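Local structure of probable sugar kinase (3KZH) at residues R131-S144 with F157-S169. The protein is probably a sugar kinase of the pfkB family that transfers phosphate to a carbohydrate, with glucose bound here. Numbering follows the deposited sequence.
Sequences REIFENAEYTVLDS and FKDKTNFILDPVS. With BGC (beta-D-glucopyranose), chain C.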
# COMPACT_ATOMS: atom_id res chain seq x y z
N ARG A 131 5.88 -20.74 21.98
CA ARG A 131 6.78 -21.91 22.05
C ARG A 131 6.23 -23.20 21.43
O ARG A 131 6.96 -23.98 20.83
CB ARG A 131 7.21 -22.17 23.50
CG ARG A 131 6.06 -22.44 24.47
CD ARG A 131 6.55 -22.90 25.81
NE ARG A 131 7.11 -24.25 25.73
CZ ARG A 131 7.23 -25.08 26.77
NH1 ARG A 131 6.83 -24.71 27.99
NH2 ARG A 131 7.74 -26.28 26.58
N GLU A 132 4.91 -23.36 21.52
CA GLU A 132 4.21 -24.53 21.01
C GLU A 132 4.20 -24.57 19.47
O GLU A 132 4.10 -25.64 18.88
CB GLU A 132 2.79 -24.53 21.55
CG GLU A 132 2.17 -25.88 21.72
CD GLU A 132 0.81 -25.80 22.36
OE1 GLU A 132 0.74 -25.72 23.60
OE2 GLU A 132 -0.19 -25.79 21.60
N ILE A 133 4.31 -23.40 18.84
CA ILE A 133 4.35 -23.32 17.38
C ILE A 133 5.71 -23.83 16.89
O ILE A 133 5.78 -24.57 15.92
CB ILE A 133 4.06 -21.88 16.86
CG1 ILE A 133 2.75 -21.32 17.46
CG2 ILE A 133 4.01 -21.85 15.31
CD1 ILE A 133 1.46 -22.13 17.13
N PHE A 134 6.76 -23.47 17.63
CA PHE A 134 8.13 -23.89 17.34
C PHE A 134 8.33 -25.38 17.60
O PHE A 134 8.76 -26.11 16.71
CB PHE A 134 9.14 -23.11 18.18
CG PHE A 134 9.27 -21.67 17.82
CD1 PHE A 134 10.11 -21.27 16.77
CD2 PHE A 134 8.59 -20.69 18.56
CE1 PHE A 134 10.29 -19.89 16.47
CE2 PHE A 134 8.76 -19.31 18.27
CZ PHE A 134 9.61 -18.91 17.22
N GLU A 135 7.92 -25.83 18.79
CA GLU A 135 8.04 -27.23 19.22
C GLU A 135 7.32 -28.27 18.36
O GLU A 135 7.83 -29.38 18.18
CB GLU A 135 7.63 -27.37 20.69
CG GLU A 135 8.52 -26.62 21.66
CD GLU A 135 8.06 -26.66 23.11
OE1 GLU A 135 6.84 -26.66 23.36
OE2 GLU A 135 8.94 -26.67 24.00
N ASN A 136 6.16 -27.90 17.82
CA ASN A 136 5.39 -28.81 16.97
C ASN A 136 5.64 -28.64 15.47
O ASN A 136 4.98 -29.28 14.65
CB ASN A 136 3.89 -28.72 17.29
CG ASN A 136 3.57 -29.13 18.72
OD1 ASN A 136 3.26 -28.28 19.56
ND2 ASN A 136 3.67 -30.42 19.01
N ALA A 137 6.58 -27.76 15.11
CA ALA A 137 6.95 -27.52 13.72
C ALA A 137 7.91 -28.60 13.29
O ALA A 137 8.86 -28.91 14.03
CB ALA A 137 7.59 -26.15 13.57
N GLU A 138 7.68 -29.20 12.13
CA GLU A 138 8.56 -30.27 11.64
C GLU A 138 9.92 -29.68 11.28
O GLU A 138 10.96 -30.24 11.62
CB GLU A 138 7.97 -31.00 10.43
CG GLU A 138 6.52 -31.42 10.54
CD GLU A 138 6.28 -32.58 11.51
OE1 GLU A 138 7.08 -33.54 11.51
OE2 GLU A 138 5.28 -32.53 12.25
N TYR A 139 9.89 -28.55 10.56
CA TYR A 139 11.11 -27.83 10.18
C TYR A 139 10.87 -26.35 10.45
O TYR A 139 9.72 -25.89 10.46
CB TYR A 139 11.52 -28.10 8.71
CG TYR A 139 11.94 -29.53 8.41
CD1 TYR A 139 13.27 -29.94 8.50
CD2 TYR A 139 10.98 -30.51 8.13
CE1 TYR A 139 13.63 -31.31 8.31
CE2 TYR A 139 11.31 -31.86 7.95
CZ TYR A 139 12.63 -32.25 8.04
OH TYR A 139 12.93 -33.59 7.88
N THR A 140 11.94 -25.62 10.77
CA THR A 140 11.84 -24.18 11.03
C THR A 140 12.94 -23.41 10.30
O THR A 140 14.13 -23.60 10.55
CB THR A 140 11.77 -23.85 12.56
OG1 THR A 140 10.61 -24.46 13.14
CG2 THR A 140 11.67 -22.34 12.80
N VAL A 141 12.52 -22.54 9.38
CA VAL A 141 13.43 -21.73 8.56
C VAL A 141 13.77 -20.41 9.24
O VAL A 141 12.91 -19.71 9.79
CB VAL A 141 12.82 -21.45 7.14
CG1 VAL A 141 13.71 -20.51 6.31
CG2 VAL A 141 12.61 -22.76 6.40
N LEU A 142 15.06 -20.10 9.21
CA LEU A 142 15.60 -18.87 9.78
C LEU A 142 16.64 -18.35 8.80
O LEU A 142 17.18 -19.10 8.00
CB LEU A 142 16.32 -19.14 11.12
CG LEU A 142 15.64 -19.63 12.41
CD1 LEU A 142 16.66 -19.77 13.51
CD2 LEU A 142 14.56 -18.69 12.83
N ASP A 143 16.87 -17.04 8.87
CA ASP A 143 17.91 -16.40 8.08
C ASP A 143 18.92 -15.88 9.11
O ASP A 143 18.70 -16.06 10.30
CB ASP A 143 17.35 -15.31 7.14
CG ASP A 143 16.70 -14.12 7.86
OD1 ASP A 143 16.70 -14.00 9.10
OD2 ASP A 143 16.16 -13.27 7.12
N SER A 144 19.97 -15.20 8.66
CA SER A 144 21.01 -14.70 9.55
C SER A 144 20.89 -13.23 10.03
O SER A 144 21.90 -12.60 10.36
CB SER A 144 22.36 -14.94 8.90
OG SER A 144 22.37 -14.33 7.64
N PHE A 157 15.01 -24.75 21.24
CA PHE A 157 14.23 -25.65 20.36
C PHE A 157 14.94 -26.63 19.40
O PHE A 157 14.24 -27.35 18.68
CB PHE A 157 13.20 -24.84 19.53
CG PHE A 157 12.38 -23.87 20.32
CD1 PHE A 157 11.31 -24.31 21.12
CD2 PHE A 157 12.68 -22.50 20.29
CE1 PHE A 157 10.54 -23.38 21.89
CE2 PHE A 157 11.94 -21.56 21.04
CZ PHE A 157 10.87 -22.00 21.85
N LYS A 158 16.27 -26.69 19.41
CA LYS A 158 17.02 -27.59 18.50
C LYS A 158 16.66 -29.09 18.46
O LYS A 158 16.81 -29.73 17.42
CB LYS A 158 18.54 -27.43 18.68
CG LYS A 158 19.10 -27.95 20.00
CD LYS A 158 20.59 -28.20 19.89
CE LYS A 158 21.18 -28.77 21.17
NZ LYS A 158 21.08 -27.82 22.31
N ASP A 159 16.19 -29.62 19.59
CA ASP A 159 15.81 -31.04 19.68
C ASP A 159 14.31 -31.25 19.50
O ASP A 159 13.85 -32.39 19.43
CB ASP A 159 16.28 -31.63 21.01
CG ASP A 159 17.77 -31.50 21.24
OD1 ASP A 159 18.55 -32.14 20.50
OD2 ASP A 159 18.16 -30.74 22.16
N LYS A 160 13.57 -30.14 19.44
CA LYS A 160 12.12 -30.13 19.28
C LYS A 160 11.68 -29.89 17.83
O LYS A 160 10.63 -30.38 17.40
CB LYS A 160 11.50 -29.08 20.22
CG LYS A 160 11.49 -29.46 21.72
CD LYS A 160 12.34 -28.51 22.59
CE LYS A 160 13.83 -28.92 22.62
NZ LYS A 160 14.77 -27.93 23.22
N THR A 161 12.48 -29.11 17.10
CA THR A 161 12.24 -28.81 15.69
C THR A 161 13.56 -28.79 14.90
O THR A 161 14.63 -28.55 15.47
CB THR A 161 11.47 -27.46 15.47
OG1 THR A 161 11.24 -27.24 14.07
CG2 THR A 161 12.22 -26.28 16.06
N ASN A 162 13.47 -29.05 13.60
CA ASN A 162 14.62 -29.09 12.72
C ASN A 162 14.85 -27.77 11.98
O ASN A 162 14.16 -27.44 11.02
CB ASN A 162 14.46 -30.24 11.74
CG ASN A 162 14.60 -31.61 12.38
OD1 ASN A 162 13.94 -32.56 11.96
ND2 ASN A 162 15.52 -31.74 13.33
N PHE A 163 15.86 -27.03 12.41
CA PHE A 163 16.19 -25.73 11.83
C PHE A 163 16.89 -25.71 10.47
O PHE A 163 17.76 -26.53 10.19
CB PHE A 163 16.99 -24.92 12.84
CG PHE A 163 16.20 -24.42 13.99
CD1 PHE A 163 15.48 -23.22 13.88
CD2 PHE A 163 16.20 -25.11 15.22
CE1 PHE A 163 14.77 -22.69 14.99
CE2 PHE A 163 15.49 -24.60 16.33
CZ PHE A 163 14.77 -23.39 16.22
N ILE A 164 16.47 -24.77 9.62
CA ILE A 164 17.02 -24.59 8.27
C ILE A 164 17.60 -23.16 8.11
O ILE A 164 16.88 -22.18 8.29
CB ILE A 164 15.95 -24.87 7.14
CG1 ILE A 164 15.30 -26.25 7.32
CG2 ILE A 164 16.59 -24.77 5.75
CD1 ILE A 164 14.14 -26.55 6.39
N LEU A 165 18.88 -23.07 7.74
CA LEU A 165 19.54 -21.79 7.55
C LEU A 165 19.74 -21.30 6.11
O LEU A 165 20.24 -22.03 5.26
CB LEU A 165 20.92 -21.77 8.26
CG LEU A 165 21.84 -20.54 8.22
CD1 LEU A 165 21.19 -19.32 8.87
CD2 LEU A 165 23.18 -20.83 8.88
N ASP A 166 19.38 -20.04 5.89
CA ASP A 166 19.56 -19.32 4.62
C ASP A 166 20.49 -18.18 5.09
O ASP A 166 20.02 -17.20 5.66
CB ASP A 166 18.21 -18.76 4.11
CG ASP A 166 18.31 -18.15 2.70
OD1 ASP A 166 19.38 -17.63 2.33
OD2 ASP A 166 17.31 -18.19 1.95
N PRO A 167 21.82 -18.29 4.87
CA PRO A 167 22.79 -17.26 5.29
C PRO A 167 22.69 -15.83 4.77
O PRO A 167 23.37 -14.96 5.30
CB PRO A 167 24.15 -17.89 4.95
CG PRO A 167 23.88 -19.34 4.98
CD PRO A 167 22.54 -19.43 4.29
N VAL A 168 21.86 -15.58 3.74
CA VAL A 168 21.65 -14.25 3.12
C VAL A 168 22.88 -13.60 2.42
O VAL A 168 22.79 -13.21 1.25
CB VAL A 168 20.92 -13.24 4.10
CG1 VAL A 168 20.66 -11.88 3.44
CG2 VAL A 168 19.59 -13.83 4.55
N SER A 169 24.00 -13.49 3.14
CA SER A 169 25.25 -12.92 2.61
C SER A 169 26.45 -13.49 3.36
O SER A 169 26.29 -14.07 4.43
CB SER A 169 25.25 -11.38 2.73
OG SER A 169 25.49 -10.96 4.07
C2 BGC C . 22.26 -16.05 -1.16
C3 BGC C . 21.80 -16.39 -2.61
C4 BGC C . 22.04 -17.95 -2.72
C5 BGC C . 21.23 -18.77 -1.62
C6 BGC C . 21.42 -20.23 -1.65
C1 BGC C . 21.38 -16.82 -0.18
O1 BGC C . 21.73 -16.53 0.98
O2 BGC C . 22.08 -14.80 -0.96
O3 BGC C . 22.63 -15.75 -3.35
O4 BGC C . 21.70 -18.33 -3.93
O5 BGC C . 21.57 -18.30 -0.34
O HOH W 1 8.64 -31.21 15.69
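Phe-134 and Phe-157 form an offset stack, ring centroids 5.0 Å apart and planes 14° from parallel. The displacement sets Phe-134 CB over the middle of the Phe-157 face, 3.8 Å from the ring centroid. Glu-135 suits this border: its CG packs against the edge of the same ring while its carboxylate grips Arg-131, OE2 receiving NH2 at 2.9 Å through its syn lone pair.

Where the two segments enter the sheet, Thr-161 reaches Ala-137. With OG1 turned opposite the backbone N (chi1 -178°), its hydroxyl donates to Ala-137 O from above the carbonyl plane, 2.9 Å away, giving a carbonyl at the strand entry a partner, and comes close to the hydroxyl of Thr-140. Strands 139-143 and 162-166 then run parallel, joined by backbone bonds such as Leu-142 N to Ile-164 O, 2.9 Å. On one face Leu-142 CD1 lies 3.7 Å from Phe-163 CD1, and Thr-140 CG2 touches the same ring; on the other, Ile-164 CD1 meets Tyr-139 CB, near Tyr-267 of helix 255-268.

Past the strands, the short Ser-144 side chain (chi1 56°) brings OG to Pro-167 O, donating at 2.6 Å; Ser-169 N approaches from the opposite face. This double grip probably steadies the turn after this beta-alpha-beta unit, where Val-168 O accepts from glucose O2 and Asp-166 OD1 lies near O1: a mostly apolar sheet interior gives way to oxygens lining the sugar pocket.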